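Local atomic coordinates of EscD/YscD/HrpQ family type III secretion system inner membrane ring protein (Pseudomonas aeruginosa, PDB entry 6UID), a protein that forms part of the inner-membrane ring of the type III secretion system and, through its cytoplasmic domain, probably docks the sorting platform. Residues M3-S11 with V19-L28. Sequence-based numbering, arbitrary orientation.
Sequences MAWKIRFYS and VSLGEGRVAL
Ile7 and Val19 face each other as a hydrogen-bonded antiparallel pair: Ile7 N donates to Val19 O at 2.8 Å, and Val19 N returns a bond to Ile7 O. Leu21 N reaches Trp5 O with an N-H...O angle of 159°, extending the ladder toward the N-terminal end of strand 5-9. There Ala4 and Trp5 both lie opposite Leu21, a classic beta bulge; Leu21 O accepts Ala4 N at 3.1 Å and, weakly, Trp5 N at 3.4 Å.

Apolar contacts lie on the face carrying Ile7, Val19 and Leu21. With CG1 anti to the backbone N (chi1 -180°), Ile7 turns its CG2 branch against Val19 O and to Val19 CB at 3.9 Å; both Leu21 methyls lie looser, 4.2 Å from CG2. Phe9 presents its ring edge to Leu28, whose CD2 lies in the ring plane, 3.7 Å from CE1. On the other face, which carries Lys6 and Ser20, the extended Met3 chain lays SD 3.6 Å from Ser20 CB.

The hairpin of strands 5-9 and 18-21 ends one of two sheets, consistent with an FHA-like sandwich, with strand 93-98 flanking 5-9. From the second sheet, Leu28 CD2 meets Ile7 CD1, and Leu37 of strand 37-38 touches Phe9, Val19 and Leu28.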
ATOM      1  N   MET A   3      13.763 -14.385  -0.107  1.00 53.18           N
ATOM      2  CA  MET A   3      12.827 -13.496   0.642  1.00 31.08           C
ATOM      3  C   MET A   3      11.391 -13.917   0.380  1.00 22.81           C
ATOM      4  O   MET A   3      11.137 -14.742  -0.488  1.00 34.74           O
ATOM      5  CB  MET A   3      13.052 -12.052   0.252  1.00 30.62           C
ATOM      6  CG  MET A   3      14.348 -11.529   0.828  1.00 33.08           C
ATOM      7  SD  MET A   3      14.599  -9.800   0.488  1.00 29.71           S
ATOM      8  CE  MET A   3      15.894  -9.410   1.661  1.00 33.05           C
ATOM      9  N   ALA A   4      10.459 -13.336   1.137  1.00 22.03           N
ATOM     10  CA  ALA A   4       9.116 -13.872   1.299  1.00 26.23           C
ATOM     11  C   ALA A   4       8.101 -13.297   0.310  1.00 21.88           C
ATOM     12  O   ALA A   4       7.244 -14.018  -0.214  1.00 22.12           O
ATOM     13  CB  ALA A   4       8.641 -13.556   2.722  1.00 45.75           C
ATOM     14  N   TRP A   5       8.182 -11.995   0.068  1.00 17.77           N
ATOM     15  CA  TRP A   5       7.211 -11.289  -0.743  1.00 14.65           C
ATOM     16  C   TRP A   5       7.937 -10.186  -1.485  1.00 14.83           C
ATOM     17  O   TRP A   5       9.038  -9.794  -1.117  1.00 17.36           O
ATOM     18  CB  TRP A   5       6.093 -10.689   0.136  1.00 16.96           C
ATOM     19  CG  TRP A   5       5.350 -11.749   0.914  1.00 14.93           C
ATOM     20  CD1 TRP A   5       5.577 -12.125   2.202  1.00 18.84           C
ATOM     21  CD2 TRP A   5       4.301 -12.574   0.429  1.00 15.48           C
ATOM     22  NE1 TRP A   5       4.732 -13.140   2.543  1.00 18.89           N
ATOM     23  CE2 TRP A   5       3.927 -13.437   1.476  1.00 16.69           C
ATOM     24  CE3 TRP A   5       3.640 -12.664  -0.790  1.00 15.75           C
ATOM     25  CZ2 TRP A   5       2.906 -14.388   1.334  1.00 18.11           C
ATOM     26  CZ3 TRP A   5       2.635 -13.609  -0.935  1.00 17.03           C
ATOM     27  CH2 TRP A   5       2.283 -14.460   0.130  1.00 17.95           C
ATOM     28  N   LYS A   6       7.311  -9.670  -2.524  1.00 12.91           N
ATOM     29  CA  LYS A   6       7.808  -8.486  -3.200  1.00 13.35           C
ATOM     30  C   LYS A   6       6.687  -7.466  -3.341  1.00 13.14           C
ATOM     31  O   LYS A   6       5.507  -7.823  -3.447  1.00 12.91           O
ATOM     32  CB  LYS A   6       8.422  -8.825  -4.563  1.00 14.97           C
ATOM     33  CG  LYS A   6       7.522  -9.615  -5.483  1.00 16.38           C
ATOM     34  CD  LYS A   6       8.235  -9.911  -6.811  1.00 19.40           C
ATOM     35  CE  LYS A   6       7.267 -10.561  -7.763  1.00 17.86           C
ATOM     36  NZ  LYS A   6       7.926 -10.983  -9.048  1.00 22.62           N
ATOM     37  N   ILE A   7       7.055  -6.191  -3.339  1.00 11.64           N
ATOM     38  CA  ILE A   7       6.130  -5.075  -3.421  1.00 12.26           C
ATOM     39  C   ILE A   7       6.429  -4.269  -4.672  1.00 12.53           C
ATOM     40  O   ILE A   7       7.598  -4.116  -5.054  1.00 13.61           O
ATOM     41  CB  ILE A   7       6.222  -4.213  -2.149  1.00 14.19           C
ATOM     42  CG1 ILE A   7       5.262  -3.039  -2.199  1.00 17.44           C
ATOM     43  CG2 ILE A   7       7.635  -3.704  -1.927  1.00 18.62           C
ATOM     44  CD1 ILE A   7       4.933  -2.510  -0.791  1.00 23.59           C
ATOM     45  N   ARG A   8       5.383  -3.771  -5.328  1.00 12.18           N
ATOM     46  CA  ARG A   8       5.496  -2.869  -6.465  1.00 13.19           C
ATOM     47  C   ARG A   8       4.711  -1.603  -6.176  1.00 13.59           C
ATOM     48  O   ARG A   8       3.583  -1.666  -5.664  1.00 13.29           O
ATOM     49  CB  ARG A   8       4.988  -3.503  -7.767  1.00 15.97           C
ATOM     50  CG  ARG A   8       5.111  -2.547  -8.950  1.00 21.07           C
ATOM     51  CD  ARG A   8       5.094  -3.251 -10.276  1.00 30.53           C
ATOM     52  NE  ARG A   8       4.907  -2.275 -11.341  1.00 32.01           N
ATOM     53  CZ  ARG A   8       4.905  -2.560 -12.634  1.00 55.03           C
ATOM     54  NH1 ARG A   8       5.094  -3.806 -13.046  1.00 76.84           N
ATOM     55  NH2 ARG A   8       4.714  -1.587 -13.511  1.00 48.41           N
ATOM     56  N   PHE A   9       5.297  -0.456  -6.512  1.00 12.17           N
ATOM     57  CA  PHE A   9       4.657   0.838  -6.341  1.00 12.41           C
ATOM     58  C   PHE A   9       4.108   1.370  -7.653  1.00 14.74           C
ATOM     59  O   PHE A   9       4.719   1.207  -8.712  1.00 15.10           O
ATOM     60  CB  PHE A   9       5.639   1.833  -5.719  1.00 13.77           C
ATOM     61  CG  PHE A   9       6.069   1.432  -4.358  1.00 13.57           C
ATOM     62  CD1 PHE A   9       5.170   1.414  -3.315  1.00 15.52           C
ATOM     63  CD2 PHE A   9       7.355   1.023  -4.115  1.00 17.86           C
ATOM     64  CE1 PHE A   9       5.553   1.011  -2.048  1.00 16.77           C
ATOM     65  CE2 PHE A   9       7.751   0.623  -2.849  1.00 18.76           C
ATOM     66  CZ  PHE A   9       6.841   0.632  -1.815  1.00 17.38           C
ATOM     67  N   TYR A  10       2.924   1.987  -7.575  1.00 13.56           N
ATOM     68  CA  TYR A  10       2.191   2.515  -8.723  1.00 14.93           C
ATOM     69  C   TYR A  10       1.812   3.979  -8.496  1.00 21.83           C
ATOM     70  O   TYR A  10       0.705   4.419  -8.876  1.00 20.42           O
ATOM     71  CB  TYR A  10       0.918   1.714  -8.970  1.00 15.51           C
ATOM     72  CG  TYR A  10       1.101   0.269  -9.320  1.00 13.76           C
ATOM     73  CD1 TYR A  10       1.262  -0.685  -8.344  1.00 16.07           C
ATOM     74  CD2 TYR A  10       1.048  -0.159 -10.630  1.00 15.50           C
ATOM     75  CE1 TYR A  10       1.389  -2.022  -8.675  1.00 16.15           C
ATOM     76  CE2 TYR A  10       1.179  -1.487 -10.973  1.00 15.34           C
ATOM     77  CZ  TYR A  10       1.330  -2.414  -9.998  1.00 15.52           C
ATOM     78  OH  TYR A  10       1.466  -3.752 -10.334  1.00 19.73           O
ATOM     79  N   SER A  11       2.666   4.726  -7.816  1.00 15.33           N
ATOM     80  CA  SER A  11       2.375   6.117  -7.533  1.00 14.35           C
ATOM     81  C   SER A  11       3.649   6.898  -7.267  1.00 15.39           C
ATOM     82  O   SER A  11       4.674   6.358  -6.834  1.00 16.22           O
ATOM     83  CB  SER A  11       1.450   6.232  -6.315  1.00 14.96           C
ATOM     84  OG  SER A  11       1.993   5.593  -5.193  1.00 15.71           O
ATOM     85  N   VAL A  19      10.547  -4.090  -4.897  1.00 12.43           N
ATOM     86  CA  VAL A  19      11.457  -4.390  -3.797  1.00 12.08           C
ATOM     87  C   VAL A  19      11.057  -5.732  -3.197  1.00 13.37           C
ATOM     88  O   VAL A  19       9.872  -5.995  -2.978  1.00 14.21           O
ATOM     89  CB  VAL A  19      11.415  -3.298  -2.712  1.00 14.30           C
ATOM     90  CG1 VAL A  19      12.476  -3.576  -1.620  1.00 17.39           C
ATOM     91  CG2 VAL A  19      11.644  -1.926  -3.296  1.00 20.13           C
ATOM     92  N   SER A  20      12.024  -6.574  -2.906  1.00 11.93           N
ATOM     93  CA  SER A  20      11.818  -7.820  -2.186  1.00 12.51           C
ATOM     94  C   SER A  20      11.902  -7.582  -0.685  1.00 12.75           C
ATOM     95  O   SER A  20      12.728  -6.787  -0.222  1.00 12.84           O
ATOM     96  CB  SER A  20      12.876  -8.850  -2.572  1.00 13.68           C
ATOM     97  OG  SER A  20      12.815  -9.160  -3.961  1.00 20.80           O
ATOM     98  N   LEU A  21      11.055  -8.266   0.080  1.00 13.43           N
ATOM     99  CA  LEU A  21      10.891  -8.031   1.503  1.00 13.97           C
ATOM    100  C   LEU A  21      11.155  -9.321   2.265  1.00 15.05           C
ATOM    101  O   LEU A  21      10.555 -10.365   1.962  1.00 16.02           O
ATOM    102  CB  LEU A  21       9.463  -7.581   1.818  1.00 15.55           C
ATOM    103  CG  LEU A  21       8.976  -6.336   1.087  1.00 15.37           C
ATOM    104  CD1 LEU A  21       7.520  -6.088   1.484  1.00 19.90           C
ATOM    105  CD2 LEU A  21       9.840  -5.114   1.311  1.00 17.45           C
ATOM    106  N   GLY A  22      12.013  -9.238   3.271  1.00 13.70           N
ATOM    107  CA  GLY A  22      12.191 -10.304   4.228  1.00 14.86           C
ATOM    108  C   GLY A  22      11.136 -10.247   5.319  1.00 15.04           C
ATOM    109  O   GLY A  22      10.148  -9.515   5.241  1.00 16.34           O
ATOM    110  N   GLU A  23      11.364 -11.039   6.365  1.00 16.93           N
ATOM    111  CA  GLU A  23      10.425 -11.138   7.477  0.50 14.47           C
ATOM    112  C   GLU A  23      10.694 -10.035   8.495  1.00 14.00           C
ATOM    113  O   GLU A  23      11.845  -9.807   8.884  1.00 17.04           O
ATOM    114  CB  GLU A  23      10.546 -12.504   8.155  0.50 18.96           C
ATOM    115  CG  GLU A  23      10.019 -13.668   7.321  0.50 30.87           C
ATOM    116  CD  GLU A  23       9.786 -14.923   8.152  0.50 51.73           C
ATOM    117  OE1 GLU A  23      10.764 -15.434   8.739  0.50 53.46           O
ATOM    118  OE2 GLU A  23       8.627 -15.391   8.232  0.50 42.94           O
ATOM    119  N   GLY A  24       9.632  -9.353   8.916  1.00 14.45           N
ATOM    120  CA  GLY A  24       9.692  -8.361   9.960  1.00 15.31           C
ATOM    121  C   GLY A  24       8.828  -7.150   9.645  1.00 15.14           C
ATOM    122  O   GLY A  24       7.957  -7.176   8.784  1.00 14.80           O
ATOM    123  N   ARG A  25       9.099  -6.093  10.396  1.00 14.72           N
ATOM    124  CA  ARG A  25       8.392  -4.828  10.271  0.50 14.15           C
ATOM    125  C   ARG A  25       8.908  -4.060   9.063  1.00 13.81           C
ATOM    126  O   ARG A  25      10.123  -3.955   8.850  1.00 14.88           O
ATOM    127  CB  ARG A  25       8.646  -4.004  11.536  0.50 14.68           C
ATOM    128  CG  ARG A  25       8.073  -2.595  11.545  0.50 17.65           C
ATOM    129  CD  ARG A  25       8.314  -1.942  12.900  0.50 13.74           C
ATOM    130  NE  ARG A  25       7.572  -0.701  13.074  0.50 15.56           N
ATOM    131  CZ  ARG A  25       7.977   0.481  12.628  0.50 12.27           C
ATOM    132  NH1 ARG A  25       9.125   0.588  11.992  0.50 13.92           N
ATOM    133  NH2 ARG A  25       7.244   1.565  12.847  0.50 18.26           N
ATOM    134  N   VAL A  26       7.982  -3.500   8.284  1.00 12.60           N
ATOM    135  CA  VAL A  26       8.302  -2.666   7.128  1.00 12.91           C
ATOM    136  C   VAL A  26       7.547  -1.350   7.255  1.00 13.37           C
ATOM    137  O   VAL A  26       6.316  -1.328   7.156  1.00 14.37           O
ATOM    138  CB  VAL A  26       7.948  -3.358   5.804  1.00 14.00           C
ATOM    139  CG1 VAL A  26       8.307  -2.444   4.617  1.00 16.29           C
ATOM    140  CG2 VAL A  26       8.664  -4.699   5.681  1.00 16.33           C
ATOM    141  N   ALA A  27       8.277  -0.257   7.439  1.00 13.01           N
ATOM    142  CA  ALA A  27       7.695   1.075   7.495  1.00 13.47           C
ATOM    143  C   ALA A  27       7.949   1.764   6.164  1.00 13.44           C
ATOM    144  O   ALA A  27       9.064   1.728   5.637  1.00 13.90           O
ATOM    145  CB  ALA A  27       8.307   1.883   8.640  1.00 15.53           C
ATOM    146  N   LEU A  28       6.918   2.376   5.620  1.00 12.56           N
ATOM    147  CA  LEU A  28       6.994   3.116   4.370  1.00 12.49           C
ATOM    148  C   LEU A  28       6.695   4.575   4.675  1.00 13.32           C
ATOM    149  O   LEU A  28       5.737   4.871   5.399  1.00 14.41           O
ATOM    150  CB  LEU A  28       5.962   2.593   3.381  1.00 14.65           C
ATOM    151  CG  LEU A  28       6.028   1.120   2.989  1.00 14.93           C
ATOM    152  CD1 LEU A  28       5.296   0.246   3.987  1.00 17.13           C
ATOM    153  CD2 LEU A  28       5.449   0.927   1.602  1.00 20.96           C
TER